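Local coordinates for protein metallophosphoesterase (PDB 4J6O) that probably removes phosphate, including 2',3' phosphates, from RNA ends as the manganese-dependent, calcineurin-like phosphatase component of a bacterial RNA repair system, at residues Asn5-Lys8 and Asp9-Gly12. Numbering follows the deposited sequence. Where two conformers were deposited one is given.
Sequences NNKK and DEHG
Lys7 and Glu10 run alongside each other in the same direction, touching through their aliphatic parts: Glu10 CG sits 4.1 Å from Lys7 CB and equally far from Lys7 CD. Both chains bend at chi2, which turns each aside beyond CG and keeps the methylenes alongside. The charged ends nevertheless stay apart, with Lys7 NZ 5.3 Å from Glu10 OE2, so any attraction between them is probably modest; Glu10 OE1 instead has a long, weak ion pair with Lys59. The backbone sets this pairing. Glu10 N donates to Lys7 O at 2.9 Å, approaching from above the carbonyl plane, 50° out of it, and closes a type I beta turn from Lys7 to Glu10. Overlapping its start, Asn6 OD1 accepts from Lys8 N at 3.1 Å in an Asx turn; this bond is nearly straight (170°) and lies in the carbonyl plane. The two overlapping turns lie where the short edge strand 6-7, paired in parallel with strand 143-146, leaves its sheet and the chain heads for strand 14-17, a member of the other large sheet of this alpha/beta phosphoesterase fold. Asp9, at the turn's third position, has CG between its backbone N and carbonyl carbon (chi1 45°) in one of its two conformers, which brings OD1 back to the Lys7 carbonyl, 3.5 Å from Lys7 C, though this placement is tentative. Past the turn, the His11 ring leans back toward Lys8, its CE1 3.4 Å from Lys8 O in an oblique approach, while Asp9 C lies above one ring face, displaced from the ring centre. A hydrogen bond between ND1 and Asp147 OD1 anchors that ring to the loop after strand 143-146.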
ATOM      1  N   ASN A   5       1.968  12.786  10.016  1.00 44.80           N
ATOM      2  CA  ASN A   5       2.938  12.161   9.130  1.00 42.53           C
ATOM      3  C   ASN A   5       4.355  12.075   9.717  1.00 41.52           C
ATOM      4  O   ASN A   5       5.214  11.359   9.213  1.00 39.78           O
ATOM      5  CB  ASN A   5       2.913  12.790   7.743  1.00 55.14           C
ATOM      6  CG  ASN A   5       3.240  14.243   7.774  1.00 77.22           C
ATOM      7  OD1 ASN A   5       4.350  14.624   8.163  1.00 79.90           O
ATOM      8  ND2 ASN A   5       2.276  15.081   7.379  1.00 51.14           N
ATOM      9  N   ASN A   6       4.594  12.753  10.827  1.00 42.82           N
ATOM     10  CA  ASN A   6       5.923  12.745  11.400  1.00 42.20           C
ATOM     11  C   ASN A   6       6.230  11.487  12.253  1.00 41.94           C
ATOM     12  O   ASN A   6       5.714  11.312  13.343  1.00 43.39           O
ATOM     13  CB  ASN A   6       6.100  14.031  12.203  1.00 43.95           C
ATOM     14  CG  ASN A   6       7.519  14.262  12.600  1.00 64.34           C
ATOM     15  OD1 ASN A   6       8.256  13.309  12.830  1.00 42.45           O
ATOM     16  ND2 ASN A   6       7.925  15.525  12.689  1.00 52.15           N
ATOM     17  N   LYS A   7       7.070  10.596  11.737  1.00 40.20           N
ATOM     18  CA  LYS A   7       7.478   9.406  12.492  1.00 40.04           C
ATOM     19  C   LYS A   7       8.987   9.343  12.466  1.00 39.44           C
ATOM     20  O   LYS A   7       9.567   8.262  12.325  1.00 42.08           O
ATOM     21  CB  LYS A   7       6.923   8.136  11.853  1.00 39.15           C
ATOM     22  CG  LYS A   7       5.428   7.946  12.035  1.00 46.98           C
ATOM     23  CD  LYS A   7       5.090   7.433  13.434  1.00 60.81           C
ATOM     24  CE  LYS A   7       3.759   6.679  13.417  1.00 45.97           C
ATOM     25  NZ  LYS A   7       3.383   6.254  14.789  1.00 64.72           N
ATOM     26  N   LYS A   8       9.611  10.508  12.530  1.00 39.39           N
ATOM     27  CA  LYS A   8      11.059  10.606  12.457  1.00 40.46           C
ATOM     28  C   LYS A   8      11.782   9.848  13.573  1.00 42.56           C
ATOM     29  O   LYS A   8      12.958   9.484  13.421  1.00 46.65           O
ATOM     30  CB  LYS A   8      11.481  12.057  12.393  1.00 48.95           C
ATOM     31  CG  LYS A   8      11.123  12.721  11.078  1.00 56.67           C
ATOM     32  CD  LYS A   8      11.611  14.166  11.110  1.00 54.38           C
ATOM     33  CE  LYS A   8      11.249  14.913   9.856  1.00 68.54           C
ATOM     34  NZ  LYS A   8      11.638  16.353   9.977  1.00 89.41           N
ATOM     35  N   ASP A   9      11.080   9.558  14.668  1.00 41.56           N
ATOM     36  CA  ASP A   9      11.667   8.788  15.765  0.51 57.96           C
ATOM     37  C   ASP A   9      11.633   7.270  15.527  1.00 42.11           C
ATOM     38  O   ASP A   9      12.127   6.480  16.356  1.00 46.83           O
ATOM     39  CB  ASP A   9      10.994   9.141  17.092  0.51 59.91           C
ATOM     40  CG  ASP A   9       9.476   9.202  16.993  0.51 67.12           C
ATOM     41  OD1 ASP A   9       8.892   8.989  15.903  0.51 47.81           O
ATOM     42  OD2 ASP A   9       8.862   9.487  18.037  0.51 85.15           O
ATOM     43  N   GLU A  10      11.069   6.872  14.400  1.00 39.67           N
ATOM     44  CA  GLU A  10      11.002   5.468  14.016  1.00 39.28           C
ATOM     45  C   GLU A  10      12.150   5.131  13.065  1.00 37.06           C
ATOM     46  O   GLU A  10      12.197   5.615  11.915  1.00 35.85           O
ATOM     47  CB  GLU A  10       9.650   5.161  13.377  1.00 42.79           C
ATOM     48  CG  GLU A  10       8.468   5.219  14.344  1.00 54.80           C
ATOM     49  CD  GLU A  10       8.367   3.981  15.246  1.00 94.10           C
ATOM     50  OE1 GLU A  10       8.695   2.847  14.791  1.00 58.87           O
ATOM     51  OE2 GLU A  10       7.960   4.155  16.420  1.00 89.42           O
ATOM     52  N   HIS A  11      13.074   4.286  13.529  1.00 41.72           N
ATOM     53  CA  HIS A  11      14.290   4.085  12.748  1.00 40.86           C
ATOM     54  C   HIS A  11      14.323   2.749  12.012  1.00 38.68           C
ATOM     55  O   HIS A  11      15.166   2.554  11.155  1.00 47.47           O
ATOM     56  CB  HIS A  11      15.532   4.294  13.632  1.00 41.26           C
ATOM     57  CG  HIS A  11      15.531   5.613  14.348  1.00 49.79           C
ATOM     58  ND1 HIS A  11      15.784   6.806  13.706  1.00 43.59           N
ATOM     59  CD2 HIS A  11      15.253   5.930  15.635  1.00 51.38           C
ATOM     60  CE1 HIS A  11      15.695   7.800  14.577  1.00 41.92           C
ATOM     61  NE2 HIS A  11      15.374   7.296  15.756  1.00 44.67           N
ATOM     62  N   GLY A  12      13.379   1.859  12.324  1.00 35.94           N
ATOM     63  CA  GLY A  12      13.298   0.567  11.677  1.00 35.52           C
ATOM     64  C   GLY A  12      14.274  -0.346  12.386  1.00 36.36           C
ATOM     65  O   GLY A  12      14.626  -0.063  13.524  1.00 40.83           O
TER